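Local coordinates for protein aminotransferase, classes I and II (Silicibacter pomeroyi DSS-3, PDB 3H14) that probably catalyses pyridoxal phosphate-dependent amino group transfer, likely from L-aspartate to 2-oxoglutarate, at residues P91-I96 and D247-V252; L105-A110 and G240-P245; A212-E217 and C222-S227; P126-I131 and G164-S169; A155-L160 and G184-A189. All coordinates share one frame; numbering follows the deposited sequence.

Contact 1: residues P91-I96 and D247-V252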
# COMPACT_ATOMS: atom_id res chain seq x y z
N PRO A 91 -22.02 4.56 10.33
CA PRO A 91 -21.21 3.39 10.73
C PRO A 91 -21.68 2.06 10.20
O PRO A 91 -20.90 1.13 10.13
CB PRO A 91 -21.26 3.41 12.26
CG PRO A 91 -22.24 4.44 12.64
CD PRO A 91 -22.51 5.33 11.49
N GLY A 92 -22.95 1.97 9.82
CA GLY A 92 -23.48 0.77 9.19
C GLY A 92 -22.78 0.42 7.89
O GLY A 92 -22.83 -0.72 7.46
N ARG A 93 -22.17 1.41 7.25
CA ARG A 93 -21.45 1.19 5.97
C ARG A 93 -19.99 0.78 6.17
O ARG A 93 -19.33 0.50 5.19
CB ARG A 93 -21.51 2.46 5.10
CG ARG A 93 -22.87 2.64 4.44
CD ARG A 93 -23.02 4.00 3.82
NE ARG A 93 -22.08 4.14 2.73
CZ ARG A 93 -21.73 5.27 2.14
NH1 ARG A 93 -22.29 6.43 2.49
NH2 ARG A 93 -20.83 5.24 1.16
N VAL A 94 -19.49 0.82 7.41
CA VAL A 94 -18.12 0.41 7.74
C VAL A 94 -18.14 -1.08 8.03
O VAL A 94 -18.94 -1.55 8.85
CB VAL A 94 -17.56 1.20 8.95
CG1 VAL A 94 -16.07 0.72 9.36
CG2 VAL A 94 -17.58 2.65 8.66
N VAL A 95 -17.35 -1.86 7.27
CA VAL A 95 -17.18 -3.27 7.48
C VAL A 95 -15.74 -3.53 7.98
O VAL A 95 -14.76 -3.16 7.31
CB VAL A 95 -17.41 -4.03 6.16
CG1 VAL A 95 -17.18 -5.53 6.33
CG2 VAL A 95 -18.82 -3.78 5.64
N ILE A 96 -15.62 -4.18 9.13
CA ILE A 96 -14.34 -4.50 9.71
C ILE A 96 -13.83 -5.77 9.04
O ILE A 96 -14.57 -6.75 8.93
CB ILE A 96 -14.46 -4.74 11.21
CG1 ILE A 96 -15.09 -3.52 11.89
CG2 ILE A 96 -13.09 -5.08 11.79
CD1 ILE A 96 -14.49 -2.13 11.47
N ASP A 247 -26.57 0.02 -0.01
CA ASP A 247 -27.14 -1.18 -0.61
C ASP A 247 -26.16 -2.34 -0.78
O ASP A 247 -26.56 -3.43 -1.18
CB ASP A 247 -27.85 -0.87 -1.95
CG ASP A 247 -26.93 -0.27 -3.03
OD1 ASP A 247 -25.72 -0.53 -3.03
OD2 ASP A 247 -27.44 0.48 -3.90
N GLN A 248 -24.89 -2.12 -0.45
CA GLN A 248 -23.88 -3.18 -0.59
C GLN A 248 -23.49 -3.85 0.74
O GLN A 248 -22.93 -4.92 0.73
CB GLN A 248 -22.63 -2.60 -1.26
CG GLN A 248 -22.88 -2.22 -2.71
CD GLN A 248 -23.06 -3.45 -3.60
OE1 GLN A 248 -22.19 -4.30 -3.65
NE2 GLN A 248 -24.21 -3.54 -4.29
N VAL A 249 -23.81 -3.22 1.87
CA VAL A 249 -23.50 -3.77 3.19
C VAL A 249 -23.96 -5.20 3.36
O VAL A 249 -23.19 -6.08 3.78
CB VAL A 249 -24.08 -2.90 4.35
CG1 VAL A 249 -23.79 -3.53 5.69
CG2 VAL A 249 -23.52 -1.47 4.30
N ARG A 250 -25.22 -5.48 3.02
CA ARG A 250 -25.73 -6.83 3.22
C ARG A 250 -25.07 -7.86 2.30
O ARG A 250 -24.82 -9.00 2.73
CB ARG A 250 -27.26 -6.90 3.06
CG ARG A 250 -27.81 -8.22 3.60
CD ARG A 250 -29.30 -8.27 3.64
N VAL A 251 -24.75 -7.46 1.06
CA VAL A 251 -23.97 -8.33 0.18
C VAL A 251 -22.64 -8.73 0.83
O VAL A 251 -22.28 -9.90 0.85
CB VAL A 251 -23.69 -7.67 -1.21
CG1 VAL A 251 -22.83 -8.58 -2.09
CG2 VAL A 251 -25.01 -7.33 -1.91
N VAL A 252 -21.92 -7.74 1.34
CA VAL A 252 -20.60 -7.98 1.95
C VAL A 252 -20.72 -8.80 3.22
O VAL A 252 -19.96 -9.77 3.40
CB VAL A 252 -19.81 -6.68 2.23
CG1 VAL A 252 -18.48 -7.01 2.88
CG2 VAL A 252 -19.54 -5.94 0.92

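Contact 2: residues L105-A110 and G240-P245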
# COMPACT_ATOMS: atom_id res chain seq x y z
N LEU A 105 -10.33 -9.48 -0.85
CA LEU A 105 -11.11 -10.69 -1.05
C LEU A 105 -12.60 -10.40 -1.09
O LEU A 105 -13.34 -10.94 -1.92
CB LEU A 105 -10.81 -11.71 0.05
CG LEU A 105 -11.62 -13.00 0.03
CD1 LEU A 105 -11.36 -13.73 -1.28
CD2 LEU A 105 -11.28 -13.90 1.22
N LEU A 106 -13.06 -9.53 -0.21
CA LEU A 106 -14.47 -9.29 -0.06
C LEU A 106 -14.94 -8.42 -1.21
O LEU A 106 -15.96 -8.73 -1.82
CB LEU A 106 -14.78 -8.64 1.28
CG LEU A 106 -14.65 -9.53 2.51
CD1 LEU A 106 -14.86 -8.64 3.75
CD2 LEU A 106 -15.69 -10.70 2.40
N ALA A 107 -14.16 -7.38 -1.52
CA ALA A 107 -14.47 -6.54 -2.66
C ALA A 107 -14.55 -7.37 -3.92
O ALA A 107 -15.52 -7.27 -4.67
CB ALA A 107 -13.48 -5.45 -2.80
N PHE A 108 -13.52 -8.16 -4.21
CA PHE A 108 -13.49 -8.84 -5.48
C PHE A 108 -14.59 -9.88 -5.57
O PHE A 108 -15.14 -10.09 -6.66
CB PHE A 108 -12.13 -9.52 -5.71
CG PHE A 108 -10.96 -8.57 -5.77
CD1 PHE A 108 -11.15 -7.22 -6.03
CD2 PHE A 108 -9.66 -9.05 -5.64
CE1 PHE A 108 -10.07 -6.37 -6.11
CE2 PHE A 108 -8.58 -8.17 -5.69
CZ PHE A 108 -8.81 -6.84 -5.94
N THR A 109 -14.92 -10.52 -4.44
CA THR A 109 -15.99 -11.53 -4.43
C THR A 109 -17.37 -10.93 -4.71
O THR A 109 -18.17 -11.51 -5.44
CB THR A 109 -16.01 -12.31 -3.11
OG1 THR A 109 -14.73 -12.95 -2.95
CG2 THR A 109 -17.15 -13.36 -3.11
N ALA A 110 -17.63 -9.78 -4.09
CA ALA A 110 -18.88 -9.05 -4.24
C ALA A 110 -19.07 -8.55 -5.66
O ALA A 110 -20.18 -8.53 -6.20
CB ALA A 110 -18.91 -7.87 -3.24
N GLY A 240 -8.55 -4.43 9.57
CA GLY A 240 -8.72 -3.28 8.69
C GLY A 240 -10.21 -3.02 8.53
O GLY A 240 -11.03 -3.52 9.31
N TRP A 241 -10.56 -2.25 7.51
CA TRP A 241 -11.93 -1.95 7.24
C TRP A 241 -12.14 -1.64 5.79
O TRP A 241 -11.17 -1.40 5.04
CB TRP A 241 -12.43 -0.78 8.08
CG TRP A 241 -12.05 0.61 7.66
CD1 TRP A 241 -12.74 1.44 6.81
CD2 TRP A 241 -10.92 1.35 8.11
NE1 TRP A 241 -12.10 2.64 6.72
CE2 TRP A 241 -10.98 2.62 7.50
CE3 TRP A 241 -9.86 1.07 8.98
CZ2 TRP A 241 -10.02 3.61 7.73
CZ3 TRP A 241 -8.89 2.05 9.18
CH2 TRP A 241 -8.98 3.30 8.56
N MSE A 242 -13.41 -1.64 5.41
CA MSE A 242 -13.84 -1.16 4.11
C MSE A 242 -15.12 -0.34 4.29
O MSE A 242 -15.81 -0.46 5.30
CB MSE A 242 -13.97 -2.35 3.13
CG MSE A 242 -14.97 -3.39 3.54
SE MSE A 242 -14.83 -5.09 2.56
CE MSE A 242 -14.86 -4.37 0.79
N VAL A 243 -15.38 0.56 3.35
CA VAL A 243 -16.64 1.28 3.29
C VAL A 243 -17.29 0.92 1.97
O VAL A 243 -16.64 0.98 0.91
CB VAL A 243 -16.42 2.82 3.39
CG1 VAL A 243 -17.77 3.61 3.37
CG2 VAL A 243 -15.58 3.18 4.64
N VAL A 244 -18.56 0.54 2.02
CA VAL A 244 -19.35 0.18 0.86
C VAL A 244 -20.65 1.00 0.88
O VAL A 244 -21.03 1.53 1.92
CB VAL A 244 -19.65 -1.32 0.83
CG1 VAL A 244 -18.35 -2.09 0.88
CG2 VAL A 244 -20.53 -1.75 2.02
N PRO A 245 -21.32 1.13 -0.28
CA PRO A 245 -22.61 1.81 -0.36
C PRO A 245 -23.64 1.20 0.59
O PRO A 245 -23.54 0.03 0.90
CB PRO A 245 -23.03 1.57 -1.82
CG PRO A 245 -21.72 1.37 -2.55
CD PRO A 245 -20.86 0.66 -1.60

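Contact 3: residues A212-E217 and C222-S227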
# COMPACT_ATOMS: atom_id res chain seq x y z
N ALA A 212 -4.79 13.79 1.39
CA ALA A 212 -5.38 12.60 0.79
C ALA A 212 -6.84 12.88 0.56
O ALA A 212 -7.47 13.62 1.33
CB ALA A 212 -5.19 11.36 1.68
N VAL A 213 -7.36 12.35 -0.54
CA VAL A 213 -8.78 12.51 -0.88
C VAL A 213 -9.47 11.16 -0.85
O VAL A 213 -9.16 10.30 -1.64
CB VAL A 213 -8.98 13.12 -2.29
CG1 VAL A 213 -10.46 13.34 -2.54
CG2 VAL A 213 -8.21 14.45 -2.43
N THR A 214 -10.43 10.96 0.07
CA THR A 214 -11.20 9.73 0.05
C THR A 214 -12.16 9.76 -1.13
O THR A 214 -12.71 10.80 -1.45
CB THR A 214 -11.97 9.42 1.37
OG1 THR A 214 -12.62 8.16 1.24
CG2 THR A 214 -13.04 10.44 1.68
N ALA A 215 -12.30 8.62 -1.80
CA ALA A 215 -13.27 8.48 -2.88
C ALA A 215 -14.68 8.83 -2.44
O ALA A 215 -15.49 9.25 -3.27
CB ALA A 215 -13.25 7.08 -3.44
N LEU A 216 -14.96 8.69 -1.15
CA LEU A 216 -16.26 9.10 -0.55
C LEU A 216 -16.57 10.60 -0.68
O LEU A 216 -17.72 10.99 -0.63
CB LEU A 216 -16.31 8.67 0.91
CG LEU A 216 -16.10 7.15 1.08
CD1 LEU A 216 -16.18 6.78 2.53
CD2 LEU A 216 -17.14 6.36 0.30
N GLU A 217 -15.57 11.44 -0.88
CA GLU A 217 -15.78 12.87 -1.14
C GLU A 217 -16.36 13.14 -2.53
O GLU A 217 -16.80 14.26 -2.81
CB GLU A 217 -14.47 13.65 -1.00
CG GLU A 217 -13.93 13.81 0.45
CD GLU A 217 -12.59 14.54 0.48
OE1 GLU A 217 -11.55 13.93 0.85
OE2 GLU A 217 -12.57 15.72 0.11
N CYS A 222 -18.71 3.22 -4.72
CA CYS A 222 -17.34 2.74 -4.76
C CYS A 222 -17.14 1.89 -3.54
O CYS A 222 -17.92 1.99 -2.60
CB CYS A 222 -16.32 3.89 -4.79
SG CYS A 222 -16.28 4.91 -3.32
N TYR A 223 -16.15 1.03 -3.58
CA TYR A 223 -15.66 0.31 -2.40
C TYR A 223 -14.38 1.03 -1.99
O TYR A 223 -13.52 1.28 -2.82
CB TYR A 223 -15.34 -1.14 -2.73
CG TYR A 223 -16.52 -2.08 -2.66
CD1 TYR A 223 -17.80 -1.68 -3.10
CD2 TYR A 223 -16.36 -3.36 -2.19
CE1 TYR A 223 -18.88 -2.55 -3.07
CE2 TYR A 223 -17.44 -4.23 -2.13
CZ TYR A 223 -18.71 -3.80 -2.58
OH TYR A 223 -19.79 -4.64 -2.53
N VAL A 224 -14.26 1.39 -0.72
CA VAL A 224 -13.00 1.94 -0.17
C VAL A 224 -12.37 0.85 0.72
O VAL A 224 -13.08 0.20 1.55
CB VAL A 224 -13.26 3.23 0.65
CG1 VAL A 224 -12.01 3.66 1.44
CG2 VAL A 224 -13.70 4.36 -0.24
N ILE A 225 -11.07 0.63 0.53
CA ILE A 225 -10.32 -0.42 1.26
C ILE A 225 -9.27 0.28 2.13
O ILE A 225 -8.57 1.16 1.66
CB ILE A 225 -9.63 -1.45 0.29
CG1 ILE A 225 -10.61 -2.01 -0.76
CG2 ILE A 225 -8.88 -2.57 1.10
CD1 ILE A 225 -11.90 -2.62 -0.21
N ASN A 226 -9.22 -0.08 3.41
CA ASN A 226 -8.24 0.47 4.32
C ASN A 226 -7.75 -0.59 5.31
O ASN A 226 -8.16 -1.74 5.30
CB ASN A 226 -8.78 1.69 5.03
CG ASN A 226 -7.74 2.82 5.15
OD1 ASN A 226 -6.60 2.62 5.61
ND2 ASN A 226 -8.17 4.05 4.79
N SER A 227 -6.82 -0.16 6.15
CA SER A 227 -6.09 -1.07 7.02
C SER A 227 -5.55 -0.28 8.20
O SER A 227 -5.34 0.95 8.10
CB SER A 227 -4.93 -1.69 6.25
OG SER A 227 -4.21 -2.65 7.05

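Contact 4: residues P126-I131 and G164-S169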
# COMPACT_ATOMS: atom_id res chain seq x y z
N PRO A 126 2.25 -5.26 -5.66
CA PRO A 126 2.43 -6.54 -6.34
C PRO A 126 1.29 -7.55 -6.15
O PRO A 126 1.07 -8.37 -7.01
CB PRO A 126 3.75 -7.08 -5.72
CG PRO A 126 4.43 -5.90 -5.24
CD PRO A 126 3.39 -4.96 -4.76
N SER A 127 0.62 -7.50 -5.01
CA SER A 127 -0.41 -8.47 -4.71
C SER A 127 -1.71 -8.25 -5.46
O SER A 127 -2.49 -9.17 -5.53
CB SER A 127 -0.70 -8.52 -3.19
OG SER A 127 0.37 -9.16 -2.51
N TYR A 128 -1.96 -7.06 -6.01
CA TYR A 128 -3.22 -6.86 -6.73
C TYR A 128 -3.37 -7.88 -7.83
O TYR A 128 -4.40 -8.57 -7.88
CB TYR A 128 -3.33 -5.49 -7.41
CG TYR A 128 -3.39 -4.23 -6.57
CD1 TYR A 128 -3.90 -4.22 -5.29
CD2 TYR A 128 -3.00 -3.01 -7.14
CE1 TYR A 128 -3.94 -3.05 -4.57
CE2 TYR A 128 -3.06 -1.85 -6.43
CZ TYR A 128 -3.52 -1.86 -5.15
OH TYR A 128 -3.56 -0.67 -4.46
N ARG A 129 -2.39 -7.96 -8.74
CA ARG A 129 -2.47 -8.90 -9.88
C ARG A 129 -2.53 -10.34 -9.44
O ARG A 129 -3.24 -11.13 -10.03
CB ARG A 129 -1.37 -8.69 -10.95
CG ARG A 129 0.05 -8.96 -10.47
CD ARG A 129 1.08 -8.68 -11.62
NE ARG A 129 1.13 -7.27 -11.94
CZ ARG A 129 1.96 -6.39 -11.37
NH1 ARG A 129 2.85 -6.78 -10.47
NH2 ARG A 129 1.90 -5.11 -11.72
N GLN A 130 -1.84 -10.68 -8.35
CA GLN A 130 -1.79 -12.04 -7.89
C GLN A 130 -3.09 -12.50 -7.24
O GLN A 130 -3.53 -13.63 -7.48
CB GLN A 130 -0.62 -12.26 -6.89
CG GLN A 130 0.79 -11.88 -7.42
CD GLN A 130 1.22 -12.63 -8.67
OE1 GLN A 130 0.82 -13.77 -8.90
NE2 GLN A 130 2.06 -11.99 -9.48
N ILE A 131 -3.65 -11.67 -6.38
CA ILE A 131 -4.96 -11.96 -5.73
C ILE A 131 -6.05 -12.06 -6.78
O ILE A 131 -6.87 -12.96 -6.73
CB ILE A 131 -5.34 -10.89 -4.70
CG1 ILE A 131 -4.39 -10.92 -3.51
CG2 ILE A 131 -6.83 -11.08 -4.19
CD1 ILE A 131 -4.58 -9.71 -2.53
N GLY A 164 -13.93 -3.82 -13.55
CA GLY A 164 -13.54 -2.99 -12.44
C GLY A 164 -12.24 -2.25 -12.67
O GLY A 164 -11.44 -2.60 -13.58
N LEU A 165 -12.06 -1.23 -11.85
CA LEU A 165 -10.84 -0.43 -11.79
C LEU A 165 -10.41 -0.18 -10.35
O LEU A 165 -11.22 0.24 -9.51
CB LEU A 165 -11.04 0.91 -12.47
CG LEU A 165 -9.81 1.84 -12.50
CD1 LEU A 165 -8.75 1.31 -13.49
CD2 LEU A 165 -10.25 3.29 -12.87
N MSE A 166 -9.13 -0.40 -10.08
CA MSE A 166 -8.59 -0.13 -8.75
C MSE A 166 -7.51 0.92 -8.78
O MSE A 166 -6.64 0.88 -9.64
CB MSE A 166 -8.01 -1.40 -8.16
CG MSE A 166 -7.50 -1.19 -6.75
SE MSE A 166 -7.94 -2.64 -5.55
CE MSE A 166 -8.05 -1.20 -4.26
N VAL A 167 -7.60 1.88 -7.87
CA VAL A 167 -6.62 2.97 -7.77
C VAL A 167 -6.10 3.04 -6.34
O VAL A 167 -6.81 2.68 -5.39
CB VAL A 167 -7.22 4.37 -8.15
CG1 VAL A 167 -7.73 4.33 -9.58
CG2 VAL A 167 -8.32 4.77 -7.17
N ALA A 168 -4.86 3.51 -6.18
CA ALA A 168 -4.27 3.67 -4.84
C ALA A 168 -3.68 5.05 -4.71
O ALA A 168 -2.94 5.50 -5.59
CB ALA A 168 -3.19 2.59 -4.56
N SER A 169 -3.98 5.72 -3.60
CA SER A 169 -3.43 7.05 -3.30
C SER A 169 -3.43 7.25 -1.78
O SER A 169 -4.49 7.15 -1.16
CB SER A 169 -4.27 8.16 -3.96
OG SER A 169 -3.87 9.46 -3.55

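Contact 5: residues A155-L160 and G184-A189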
# COMPACT_ATOMS: atom_id res chain seq x y z
N ALA A 155 -7.81 7.89 -20.21
CA ALA A 155 -7.31 7.42 -21.50
C ALA A 155 -6.62 6.06 -21.45
O ALA A 155 -6.59 5.34 -22.45
CB ALA A 155 -6.36 8.52 -22.16
N ASP A 156 -6.05 5.71 -20.30
CA ASP A 156 -5.41 4.44 -20.10
C ASP A 156 -6.35 3.24 -20.19
O ASP A 156 -5.90 2.13 -20.45
CB ASP A 156 -4.70 4.42 -18.75
CG ASP A 156 -3.43 5.28 -18.71
OD1 ASP A 156 -2.71 5.37 -19.75
OD2 ASP A 156 -3.14 5.82 -17.63
N PHE A 157 -7.64 3.45 -19.95
CA PHE A 157 -8.60 2.34 -20.03
C PHE A 157 -9.82 2.62 -20.92
O PHE A 157 -10.70 1.79 -21.03
CB PHE A 157 -8.99 1.84 -18.64
CG PHE A 157 -9.60 2.89 -17.76
CD1 PHE A 157 -10.97 3.10 -17.76
CD2 PHE A 157 -8.82 3.66 -16.91
CE1 PHE A 157 -11.53 4.04 -16.97
CE2 PHE A 157 -9.38 4.60 -16.10
CZ PHE A 157 -10.74 4.80 -16.14
N ALA A 158 -9.82 3.74 -21.63
CA ALA A 158 -10.86 4.02 -22.61
C ALA A 158 -10.98 2.95 -23.68
O ALA A 158 -12.07 2.73 -24.22
CB ALA A 158 -10.65 5.44 -23.23
N GLY A 159 -9.90 2.25 -23.97
CA GLY A 159 -9.91 1.22 -25.00
C GLY A 159 -10.16 -0.19 -24.52
O GLY A 159 -10.11 -1.12 -25.31
N LEU A 160 -10.46 -0.31 -23.21
CA LEU A 160 -10.47 -1.58 -22.53
C LEU A 160 -11.85 -1.87 -21.90
O LEU A 160 -12.44 -1.01 -21.26
CB LEU A 160 -9.41 -1.57 -21.41
CG LEU A 160 -7.93 -1.39 -21.81
CD1 LEU A 160 -6.99 -1.41 -20.60
CD2 LEU A 160 -7.52 -2.44 -22.81
N GLY A 184 -11.94 12.51 -9.25
CA GLY A 184 -13.21 12.74 -9.94
C GLY A 184 -13.23 12.22 -11.37
O GLY A 184 -14.17 11.55 -11.78
N ALA A 185 -12.17 12.53 -12.12
CA ALA A 185 -12.09 12.16 -13.52
C ALA A 185 -12.07 10.66 -13.65
O ALA A 185 -12.76 10.09 -14.49
CB ALA A 185 -10.85 12.76 -14.16
N LEU A 186 -11.28 10.01 -12.80
CA LEU A 186 -11.21 8.55 -12.80
C LEU A 186 -12.55 7.92 -12.48
O LEU A 186 -12.96 6.99 -13.15
CB LEU A 186 -10.13 8.04 -11.82
CG LEU A 186 -8.69 8.13 -12.30
CD1 LEU A 186 -7.69 7.94 -11.15
CD2 LEU A 186 -8.49 7.10 -13.40
N ILE A 187 -13.20 8.40 -11.42
CA ILE A 187 -14.50 7.86 -11.02
C ILE A 187 -15.56 8.07 -12.12
O ILE A 187 -16.31 7.14 -12.45
CB ILE A 187 -15.01 8.48 -9.68
CG1 ILE A 187 -14.17 7.94 -8.51
CG2 ILE A 187 -16.52 8.16 -9.43
CD1 ILE A 187 -14.42 8.67 -7.18
N GLU A 188 -15.61 9.28 -12.67
CA GLU A 188 -16.58 9.57 -13.75
C GLU A 188 -16.35 8.61 -14.93
O GLU A 188 -17.28 8.01 -15.44
CB GLU A 188 -16.49 11.04 -14.18
N ALA A 189 -15.09 8.42 -15.32
CA ALA A 189 -14.72 7.56 -16.44
C ALA A 189 -15.01 6.09 -16.19
O ALA A 189 -15.53 5.40 -17.06
CB ALA A 189 -13.25 7.77 -16.80

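Contact 1: residues P91-I96 and D247-V252
Val249 packs on Gly92 and Arg93 where helix 249-258 covers one end of strand 94-97. This strand lies at the edge of the large mixed sheet that forms the core of the fold-type I aminotransferase domain. No hydrogen bond joins the two segments.

The closest approach is between methyl groups and a carbonyl oxygen. Val249 CG2 lies 3.3 Å from Gly92 O, and Val249 CG1 lies 3.5 Å from the same oxygen. At chi1 177° Val249 turns CG2 to the side of its own backbone N, and this methyl also reaches Arg93 CA at 3.8 Å.

The polar end of Arg93 is held outside the two segments. Of the Arg93 side chain, CG comes nearest Val249 CG2, at 4.2 Å, and the two side chains cross at about a right angle. The arginine chain then bends at chi3 (65°). The guanidinium group gives NE to Val244 O and pairs through NH2 with Asp220 in a salt bridge. A local bond, Val94 N to Pro91 O at 3.1 Å, closes the short 3-10 turn before the strand.

The purely apolar part comes one helical turn after Val249. Val252 and Val95 point toward each other's segment, while Val94 points away and touches Ile77 of helix 71-85. The two valines meet methyl to methyl, with Val95 CG1 4.0 Å from Val252 CG1.

Contact 2: residues L105-A110 and G240-P245
Met242 and Leu106 cross at about a right angle between strand 240-243 and helix 100-111. Met242 is present as selenomethionine. Its side chain leaves the strand toward the helix and passes its selenium across the leucine. The selenium meets the leucine at two atoms: Met242 SE lies 3.7 Å from Leu106 CD1 and 3.8 Å from Leu106 CB.

The torsions of Met242 explain its reach. CG sits between the backbone N and the carbonyl carbon (chi1 60°), and chi2 is extended, so the chain projects from the strand. The bend at chi3 (-52°) then turns the terminal methyl to the next helical residue. Met242 CE comes 3.9 Å from Ala107 N and 4.0 Å from Ala107 CB.

Other residues enclose the same side chain. Val95 and Thr97 of the edge strand touch Met242 from one neighbouring strand, and Tyr223 touches it from the other. The helix also deals with a polar group of its own. Thr109 OG1 donates to Leu105 O at 2.7 Å, while Thr109 N reaches that oxygen from the opposite face of the carbonyl plane.

Helix 100-111 thus covers a face of the sheet by apolar side-chain contact, with no hydrogen bond between these two segments. Cohesion probably comes largely from dispersion and burial; the selenium stands where the natural methionine has sulfur.

Contact 3: residues A212-E217 and C222-S227
Thr214 OG1 is held by two polar partners and also faces Val224, whose CG2 lies 4.2 Å from it. The hydroxyl bonds to Glu201 OE1. It also accepts a weak bond from Leu216 N at 3.4 Å. Glu201 uses its other carboxylate oxygen for Ala215 N, so one acidic side chain holds the start of the 3-10 turn 215-217. At the far end of the turn Glu217 folds back, and its OE1 accepts from Thr214 N at 3.3 Å. That donor comes from the anti side and lies 33° out of the carboxylate plane.

Segment 212-217 lies in the loop between strands 196-200 and 223-227, which are neighbours in the large sheet. The fixed turn presents Ala215 and Leu216 to strand 223-227. Cys222 points at them with SG between its backbone N and carbonyl carbon (chi1 65°). Its sulfur lies 3.7 Å from Ala215 CB and 4.0 Å from Leu216 CD2. Val224, two residues on, faces the same way. Val224 CG2 is 3.9 Å from Leu216 CG and also close to Leu216 CD2. The isobutyl group of Leu216 therefore spans the sulfur and the methyl. Tyr223, between them in sequence, points away and packs on helix 100-111 over the other face of the sheet.

Tyr81 of helix 71-85 touches both Thr214 and Val224, which places the contact between that helix and the sheet. No hydrogen bond links the two segments. The polar bonds set the shape of the turn, and its hold on the strand rests on buried carbon and thiol surfaces.

Contact 4: residues P126-I131 and G164-S169
Tyr128 and Met166 are brought together by two different first torsions. Tyr128 has CG beside its backbone N and anti to the carbonyl carbon (chi1 -65°), which carries the ring from helix 126-134 to strand 164-168. Met166, a selenomethionine, has CG anti to the backbone N (chi1 -177°) and bends at chi2 and chi3. The two side chains cross at about a right angle.

The selenium of Met166 sits over one face of the tyrosine ring. Met166 SE is 4.5 Å from the centroid of the Tyr128 ring and 24° off its normal, a Met-aromatic contact. The nearest ring atom is Tyr128 CE1, at 4.1 Å from Met166 SE. Two conformers of Met166 are deposited, so this geometry holds for one of them.

Further along the strand, the phenol end reaches Ala168. Tyr128 OH lies 3.3 Å from Ala168 CB. The hydroxyl has its polar partner in Asp200 OD2 on the adjacent strand 196-200, and this bond ties the ring end to the sheet. Tyr125 meets the Tyr128 ring edge-to-face. A glycerol, probably from the crystallisation liquor, bonds to Met166 O and Ala168 N.

Helix 126-134 links parallel strands 117-122 and 138-143 as a beta-alpha-beta crossover. Its first turn lies near the C-terminal ends of the strands, where the cofactor site of fold-type I enzymes lies.

Contact 5: residues A155-L160 and G184-A189
The Phe157 ring takes Leu186 at its edge, in the ring plane, and Ala189 at an oblique angle. Leu186 CD2 lies 3.8 Å from Phe157 CE2. Ala189 CB is 3.9 Å from Phe157 CZ and 4.1 Å from Phe157 CE1. The outer end of the ring thus faces two residues spaced about one turn apart on helix 180-192. This helix joins the neighbouring parallel strands 164-168 and 196-200 in a beta-alpha-beta crossover.

Phe157 lies at the end of the short helix 154-157. It has CG between its backbone N and carbonyl carbon (chi1 58°), and its side chain points at helix 180-192. The backbone meanwhile enters a type I beta turn from Phe157 to Leu160. Leu160 N closes this turn on Phe157 O at 3.0 Å, and Gln193 NE2 also bonds to that oxygen.

The CB of Leu186 does not point at the ring, but the end of the side chain brings CD2 to it. Leu165 of strand 164-168 also touches Phe157, and Val167 of that strand touches Leu186. The ring and the leucine therefore belong to one apolar layer between sheet and helix.

The contact contains carbon alone. Its stability should depend on burial and shape.

How the contacts relate
Contacts 1 to 4 all reach the seven-stranded sheet of the large domain. Contact 1 sits at the edge strand 94-97, contact 2 on the adjacent strand 240-243 and contact 3 on the next, 223-227. Their centres are about 8 Å (contacts 1 and 2) and about 11 Å (2 and 3) apart. Contact 4 lies further across, on strand 164-168, and contact 5 packs against that strand, with Phe157 and Leu186 both touching Leu165. Contacts 1 and 5 are about 26 Å apart between centres. Along the chain, contacts 4 and 5 interleave, contact 3 follows, and contacts 2 and 1 enclose them all. Both distant and near regions of the sequence thus cover one sheet with helices and loops.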